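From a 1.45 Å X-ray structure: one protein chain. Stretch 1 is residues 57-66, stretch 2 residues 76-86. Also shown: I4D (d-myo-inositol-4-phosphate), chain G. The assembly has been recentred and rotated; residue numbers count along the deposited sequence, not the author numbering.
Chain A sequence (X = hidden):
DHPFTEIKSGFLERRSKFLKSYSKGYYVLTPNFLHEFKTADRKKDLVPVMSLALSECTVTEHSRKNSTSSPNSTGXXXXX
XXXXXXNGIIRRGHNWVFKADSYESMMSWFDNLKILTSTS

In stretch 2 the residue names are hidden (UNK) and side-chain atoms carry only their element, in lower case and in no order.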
ATOM      1  N   CYS A  57     -11.323  -3.168  10.594  1.00 16.56           N
ATOM      2  CA  CYS A  57     -11.806  -1.902  11.132  1.00 18.38           C
ATOM      3  C   CYS A  57     -12.576  -1.133  10.082  1.00 18.96           C
ATOM      4  O   CYS A  57     -12.381  -1.326   8.883  1.00 19.80           O
ATOM      5  CB  CYS A  57     -10.641  -1.033  11.617  1.00 18.18           C
ATOM      6  SG  CYS A  57      -9.730  -1.727  13.007  1.00 23.57           S
ATOM      7  N   THR A  58     -13.461  -0.261  10.543  1.00 15.96           N
ATOM      8  CA  THR A  58     -14.124   0.702   9.675  1.00 16.31           C
ATOM      9  C   THR A  58     -14.140   2.069  10.346  1.00 18.31           C
ATOM     10  O   THR A  58     -13.943   2.177  11.556  1.00 19.93           O
ATOM     11  CB  THR A  58     -15.581   0.304   9.358  1.00 19.98           C
ATOM     12  OG1 THR A  58     -16.333   0.172  10.574  1.00 22.13           O
ATOM     13  CG2 THR A  58     -15.630  -1.002   8.580  1.00 23.21           C
ATOM     14  N   VAL A  59     -14.348   3.123   9.563  1.00 16.13           N
ATOM     15  CA  VAL A  59     -14.604   4.432  10.145  1.00 17.21           C
ATOM     16  C   VAL A  59     -16.058   4.778   9.905  1.00 17.79           C
ATOM     17  O   VAL A  59     -16.568   4.678   8.782  1.00 21.45           O
ATOM     18  CB  VAL A  59     -13.649   5.541   9.636  1.00 15.01           C
ATOM     19  CG1 VAL A  59     -12.238   5.319  10.206  1.00 16.72           C
ATOM     20  CG2 VAL A  59     -13.629   5.602   8.113  1.00 19.54           C
ATOM     21  N   THR A  60     -16.742   5.155  10.974  1.00 15.31           N
ATOM     22  CA  THR A  60     -18.184   5.257  10.910  1.00 18.39           C
ATOM     23  C   THR A  60     -18.621   6.716  10.907  1.00 23.27           C
ATOM     24  O   THR A  60     -19.064   7.238   9.883  1.00 38.22           O
ATOM     25  CB  THR A  60     -18.838   4.455  12.043  1.00 19.67           C
ATOM     26  OG1 THR A  60     -18.254   4.832  13.294  1.00 20.91           O
ATOM     27  CG2 THR A  60     -18.605   2.960  11.831  1.00 22.68           C
ATOM     28  N   GLU A  61     -18.490   7.386  12.039  1.00 19.27           N
ATOM     29  CA  GLU A  61     -18.916   8.769  12.108  1.00 20.94           C
ATOM     30  C   GLU A  61     -17.765   9.729  12.341  1.00 17.93           C
ATOM     31  O   GLU A  61     -16.659   9.327  12.743  1.00 17.31           O
ATOM     32  CB  GLU A  61     -20.003   8.966  13.166  1.00 28.22           C
ATOM     33  CG  GLU A  61     -19.699   8.337  14.493  1.00 33.52           C
ATOM     34  CD  GLU A  61     -20.788   8.575  15.521  1.00 31.80           C
ATOM     35  OE1 GLU A  61     -21.441   9.641  15.484  1.00 35.49           O
ATOM     36  OE2 GLU A  61     -20.986   7.690  16.374  1.00 32.54           O
ATOM     37  N   HIS A  62     -18.029  10.995  12.062  1.00 16.68           N
ATOM     38  CA  HIS A  62     -17.101  12.057  12.353  1.00 14.37           C
ATOM     39  C   HIS A  62     -17.830  13.348  12.676  1.00 19.71           C
ATOM     40  O   HIS A  62     -19.027  13.506  12.401  1.00 19.04           O
ATOM     41  CB  HIS A  62     -16.109  12.263  11.203  1.00 16.32           C
ATOM     42  CG  HIS A  62     -16.742  12.758   9.943  1.00 18.76           C
ATOM     43  ND1 HIS A  62     -17.199  14.050   9.803  1.00 19.84           N
ATOM     44  CD2 HIS A  62     -17.001  12.136   8.768  1.00 23.34           C
ATOM     45  CE1 HIS A  62     -17.714  14.205   8.595  1.00 22.53           C
ATOM     46  NE2 HIS A  62     -17.609  13.058   7.948  1.00 23.97           N
ATOM     47  N   SER A  63     -17.106  14.274  13.279  1.00 16.80           N
ATOM     48  CA  SER A  63     -17.674  15.562  13.628  1.00 16.90           C
ATOM     49  C   SER A  63     -18.169  16.297  12.396  1.00 16.83           C
ATOM     50  O   SER A  63     -17.590  16.179  11.321  1.00 20.92           O
ATOM     51  CB  SER A  63     -16.630  16.450  14.308  1.00 19.34           C
ATOM     52  OG  SER A  63     -16.027  15.821  15.426  1.00 17.76           O
ATOM     53  N   ARG A  64     -19.231  17.075  12.569  1.00 24.81           N
ATOM     54  CA  ARG A  64     -19.589  18.072  11.571  1.00 27.21           C
ATOM     55  C   ARG A  64     -18.804  19.348  11.867  1.00 24.88           C
ATOM     56  O   ARG A  64     -18.566  19.679  13.028  1.00 25.91           O
ATOM     57  CB  ARG A  64     -21.091  18.351  11.602  1.00 38.38           C
ATOM     58  CG  ARG A  64     -21.947  17.193  11.134  1.00 44.86           C
ATOM     59  CD  ARG A  64     -23.409  17.598  11.089  1.00 55.35           C
ATOM     60  NE  ARG A  64     -23.620  18.819  10.315  1.00 62.39           N
ATOM     61  CZ  ARG A  64     -24.780  19.466  10.248  1.00 68.53           C
ATOM     62  NH1 ARG A  64     -25.832  19.010  10.912  1.00 65.60           N
ATOM     63  NH2 ARG A  64     -24.889  20.570   9.520  1.00 72.50           N
ATOM     64  N   LYS A  65     -18.392  20.063  10.823  1.00 27.70           N
ATOM     65  CA  LYS A  65     -17.579  21.258  11.024  1.00 25.45           C
ATOM     66  C   LYS A  65     -18.333  22.339  11.796  1.00 28.37           C
ATOM     67  O   LYS A  65     -19.560  22.447  11.708  1.00 28.91           O
ATOM     68  CB  LYS A  65     -17.044  21.811   9.697  1.00 30.42           C
ATOM     69  CG  LYS A  65     -16.089  22.991   9.865  1.00 36.79           C
ATOM     70  CD  LYS A  65     -15.438  23.384   8.550  1.00 42.73           C
ATOM     71  CE  LYS A  65     -14.595  24.646   8.699  1.00 43.85           C
ATOM     72  NZ  LYS A  65     -13.473  24.493   9.668  1.00 44.79           N
ATOM     73  N   ASN A  66     -17.584  23.131  12.555  1.00 30.79           N
ATOM     74  CA  ASN A  66     -18.155  24.224  13.332  1.00 38.78           C
ATOM     75  C   ASN A  66     -19.168  23.731  14.359  1.00 46.18           C
ATOM     76  O   ASN A  66     -18.796  23.123  15.364  1.00 52.04           O
ATOM     77  CB  ASN A  66     -18.783  25.273  12.408  1.00 39.31           C
ATOM     78  CG  ASN A  66     -17.760  25.943  11.509  1.00 50.64           C
ATOM     79  OD1 ASN A  66     -16.553  25.845  11.740  1.00 57.78           O
ATOM     80  ND2 ASN A  66     -18.239  26.633  10.475  1.00 55.14           N
ATOM     81  N   UNK A  76     -14.719  20.422  20.313  1.00 40.92           N
ATOM     82  CA  UNK A  76     -13.890  20.075  19.164  1.00 28.69           C
ATOM     83  C   UNK A  76     -14.740  19.528  18.022  1.00 29.55           C
ATOM     84  O   UNK A  76     -15.653  18.737  18.256  1.00 34.46           O
ATOM     85  o   UNK A  76     -12.058  18.645  18.451  1.00 26.00           O
ATOM     86  c   UNK A  76     -12.827  19.049  19.566  1.00 30.24           C
ATOM     87  N   UNK A  77     -14.440  19.956  16.795  1.00 23.82           N
ATOM     88  CA  UNK A  77     -15.088  19.428  15.593  1.00 24.12           C
ATOM     89  C   UNK A  77     -14.103  18.596  14.761  1.00 24.26           C
ATOM     90  O   UNK A  77     -14.172  18.566  13.529  1.00 22.71           O
ATOM     91  o   UNK A  77     -13.435  21.453  14.794  1.00 27.17           O
ATOM     92  c   UNK A  77     -14.563  21.519  14.259  1.00 24.65           C
ATOM     93  c   UNK A  77     -15.647  20.572  14.737  1.00 22.05           C
ATOM     94  o   UNK A  77     -14.847  22.335  13.351  1.00 28.05           O
ATOM     95  N   UNK A  78     -13.195  17.907  15.449  1.00 20.17           N
ATOM     96  CA  UNK A  78     -12.080  17.239  14.796  1.00 16.60           C
ATOM     97  C   UNK A  78     -11.985  15.787  15.226  1.00 14.89           C
ATOM     98  O   UNK A  78     -10.885  15.213  15.284  1.00 15.14           O
ATOM     99  c   UNK A  78     -10.783  17.965  15.121  1.00 17.61           C
ATOM    100  N   UNK A  79     -13.140  15.175  15.486  1.00 16.19           N
ATOM    101  CA  UNK A  79     -13.180  13.800  15.988  1.00 15.88           C
ATOM    102  C   UNK A  79     -13.728  12.815  14.966  1.00 13.31           C
ATOM    103  O   UNK A  79     -14.534  13.184  14.104  1.00 13.61           O
ATOM    104  c   UNK A  79     -15.102  15.836  19.589  1.00 32.18           C
ATOM    105  c   UNK A  79     -14.383  14.499  19.625  1.00 21.13           C
ATOM    106  c   UNK A  79     -13.416  14.418  18.456  1.00 17.64           C
ATOM    107  c   UNK A  79     -14.039  13.734  17.255  1.00 16.33           C
ATOM    108  n   UNK A  79     -16.037  16.040  20.725  1.00 39.54           N
ATOM    109  N   UNK A  80     -13.289  11.561  15.062  1.00 13.60           N
ATOM    110  CA  UNK A  80     -13.874  10.481  14.279  1.00 14.26           C
ATOM    111  C   UNK A  80     -13.886   9.178  15.060  1.00 14.59           C
ATOM    112  O   UNK A  80     -13.182   9.036  16.065  1.00 14.66           O
ATOM    113  c   UNK A  80      -9.400  10.098  13.168  1.00 15.47           C
ATOM    114  c   UNK A  80     -10.266   7.892  12.831  1.00 16.50           C
ATOM    115  c   UNK A  80     -13.196  10.318  12.902  1.00 14.71           C
ATOM    116  c   UNK A  80     -10.702  10.609  13.131  1.00 15.81           C
ATOM    117  c   UNK A  80      -9.190   8.744  13.018  1.00 15.49           C
ATOM    118  c   UNK A  80     -11.788   9.767  12.955  1.00 13.66           C
ATOM    119  c   UNK A  80     -11.557   8.407  12.795  1.00 15.44           C
ATOM    120  N   UNK A  81     -14.700   8.234  14.598  1.00 13.92           N
ATOM    121  CA  UNK A  81     -14.852   6.946  15.253  1.00 16.25           C
ATOM    122  C   UNK A  81     -14.321   5.822  14.384  1.00 15.71           C
ATOM    123  O   UNK A  81     -14.647   5.729  13.191  1.00 15.51           O
ATOM    124  c   UNK A  81     -16.923   7.789  16.401  1.00 16.42           C
ATOM    125  c   UNK A  81     -16.486   5.304  16.226  1.00 18.25           C
ATOM    126  c   UNK A  81     -16.332   6.661  15.556  1.00 16.56           C
ATOM    127  N   UNK A  82     -13.499   4.978  14.997  1.00 15.37           N
ATOM    128  CA  UNK A  82     -12.981   3.760  14.387  1.00 14.65           C
ATOM    129  C   UNK A  82     -13.694   2.588  15.047  1.00 17.39           C
ATOM    130  O   UNK A  82     -13.663   2.443  16.267  1.00 18.12           O
ATOM    131  c   UNK A  82     -10.832   2.667  12.376  1.00 23.78           C
ATOM    132  c   UNK A  82     -11.461   3.665  14.581  1.00 16.96           C
ATOM    133  c   UNK A  82      -9.275   2.513  14.318  1.00 26.03           C
ATOM    134  c   UNK A  82     -10.729   2.521  13.886  1.00 18.76           C
ATOM    135  N   UNK A  83     -14.345   1.760  14.229  1.00 17.08           N
ATOM    136  CA  UNK A  83     -15.161   0.646  14.708  1.00 17.82           C
ATOM    137  C   UNK A  83     -14.470  -0.688  14.447  1.00 16.81           C
ATOM    138  O   UNK A  83     -13.928  -0.896  13.367  1.00 18.56           O
ATOM    139  c   UNK A  83     -18.886  -1.604  15.503  1.00 31.37           C
ATOM    140  n   UNK A  83     -18.174  -0.493  15.465  1.00 25.56           N
ATOM    141  c   UNK A  83     -16.502   0.660  13.970  1.00 16.43           C
ATOM    142  n   UNK A  83     -18.620  -2.307  14.416  1.00 26.81           N
ATOM    143  c   UNK A  83     -17.407  -0.479  14.319  1.00 22.27           C
ATOM    144  c   UNK A  83     -17.699  -1.625  13.657  1.00 26.89           C
ATOM    145  N   UNK A  84     -14.488  -1.591  15.428  1.00 18.96           N
ATOM    146  CA  UNK A  84     -13.901  -2.921  15.249  1.00 19.06           C
ATOM    147  C   UNK A  84     -14.926  -3.955  14.790  1.00 19.52           C
ATOM    148  O   UNK A  84     -15.981  -4.123  15.408  1.00 22.78           O
ATOM    149  c   UNK A  84     -13.229  -3.384  16.536  1.00 21.94           C
ATOM    150  N   UNK A  85     -14.597  -4.667  13.718  1.00 20.79           N
ATOM    151  CA  UNK A  85     -15.482  -5.687  13.163  1.00 21.92           C
ATOM    152  C   UNK A  85     -15.154  -7.045  13.757  1.00 25.35           C
ATOM    153  O   UNK A  85     -15.922  -7.999  13.615  1.00 28.74           O
ATOM    154  n   UNK A  85     -14.676  -4.730   7.312  1.00 47.20           N
ATOM    155  c   UNK A  85     -15.927  -4.512  10.942  1.00 30.72           C
ATOM    156  c   UNK A  85     -15.348  -5.738  11.642  1.00 24.38           C
ATOM    157  c   UNK A  85     -14.616  -4.803   8.803  1.00 45.33           C
ATOM    158  c   UNK A  85     -15.999  -4.692   9.430  1.00 41.50           C
ATOM    159  N   UNK A  86     -14.009  -7.128  14.425  1.00 21.35           N
ATOM    160  CA  UNK A  86     -13.539  -8.384  14.976  1.00 20.90           C
ATOM    161  C   UNK A  86     -12.710  -8.136  16.226  1.00 23.25           C
ATOM    162  O   UNK A  86     -12.177  -7.042  16.419  1.00 23.15           O
ATOM    163  c   UNK A  86     -12.702  -9.131  13.933  1.00 24.76           C
ATOM    164  o   UNK A  86     -13.927 -11.427  15.948  1.00 38.00           O
ATOM    165  c   UNK A  86     -12.409 -10.562  14.313  1.00 29.09           C
ATOM    166  c   UNK A  86     -13.662 -11.290  14.752  1.00 34.03           C
ATOM    167  n   UNK A  86     -14.451 -11.748  13.785  1.00 34.21           N
TER
HETATM  168  O5  I4D G1584     -14.828  13.310  24.520  1.00 71.01           O
HETATM  169  C5  I4D G1584     -14.299  14.691  24.923  1.00 50.47           C
HETATM  170  C6  I4D G1584     -14.195  15.645  23.677  1.00 44.10           C
HETATM  171  O6  I4D G1584     -15.273  15.636  22.791  1.00 61.40           O
HETATM  172  C4  I4D G1584     -13.576  14.830  26.371  1.00 69.29           C
HETATM  173  O4  I4D G1584     -13.936  13.992  27.479  1.00 81.76           O
HETATM  174  P4  I4D G1584     -13.210  12.764  28.034  1.00 83.82           P
HETATM  175  O43 I4D G1584     -11.765  12.705  27.706  1.00 64.40           O
HETATM  176  O42 I4D G1584     -13.832  11.528  27.565  1.00 82.85           O
HETATM  177  O41 I4D G1584     -13.415  12.780  29.488  1.00 79.49           O
HETATM  178  C3  I4D G1584     -13.298  16.260  26.673  1.00 66.16           C
HETATM  179  O3  I4D G1584     -12.280  16.318  27.650  1.00 69.21           O
HETATM  180  C2  I4D G1584     -12.871  17.037  25.423  1.00 66.03           C
HETATM  181  O2  I4D G1584     -11.517  17.408  25.334  1.00 70.41           O
HETATM  182  C1  I4D G1584     -13.560  16.975  24.000  1.00 45.98           C
HETATM  183  O1  I4D G1584     -13.118  17.902  22.964  1.00 46.00           O
HETATM  184  O   HOH W   1     -12.253  -3.193   6.661  1.00 28.63           O

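Position 76 carries one carbon and then one oxygen, pointing away from stretch 1: Ser 76. Position 77 has two carbons and points toward stretch 1. The second carbon bears two oxygens and no nitrogen, so the group is a carboxylate: Asp 77. Its OD2 accepts a hydrogen bond from Asn 66 N at 3.0 Å. Its charge also lies near Lys 65, with NZ 4.5 Å from OD2, too far for a salt bridge.

Position 78 has a single carbon, turned away from stretch 1: Ala 78.

Position 79 runs four carbons in a row to a nitrogen, its end leading away from stretch 1: Lys 79. Its backbone does the pairing. Ser 63 N donates to Lys 79 O at 2.9 Å, and Lys 79 N donates to Ser 63 OG at 3.0 Å, a side chain standing in where the strand pairing runs out.

Position 80 holds one carbon and a six-carbon ring: Phe 80. The ring lies obliquely to Val 59, whose CG1 is 4.1 Å from CD2.

At position 81 one carbon carries two more, a beta-branched apolar group pointing toward stretch 1: Val 81. CG1 lies 3.5 Å from Thr 60 OG1, and CG2 lies 3.4 Å from Glu 61 CG.

Position 82 has four carbons forked at the second, Leu 82; its CD1 packs on Cys 57 CB at 3.8 Å and Val 59 CG1 at 3.7 Å.

Position 83 is one carbon and a five-membered ring of three carbons and two nitrogens: His 83. Thr 58 OG1 sits at the ring's edge, 3.4 Å from CB.

Position 84 has one carbon, without side-chain contact: Ala 84. Position 85, four carbons ending in nitrogen, is Lys 85; CD lies 3.8 Å from Thr 58 CG2, and a water bridges NZ to Cys 57 O. Position 86, three carbons ending in one oxygen and one nitrogen, is Gln 86, its end leading away.

The contact is an antiparallel ladder. Thr 58 and His 83 exchange two hydrogen bonds, N to O at 2.9 Å and O to N at 2.7 Å. A beta bulge then shifts the register: Val 81 O accepts Thr 60 N at 3.1 Å, while Val 81 N donates to Glu 61 O at 2.9 Å. One face gathers Cys 57, Val 59, Phe 80 and Leu 82; beyond the strands, Asp 77 secures the loop through a backbone amide.

Stretch 2, residues 76-86: SDAKFVLHAKQ
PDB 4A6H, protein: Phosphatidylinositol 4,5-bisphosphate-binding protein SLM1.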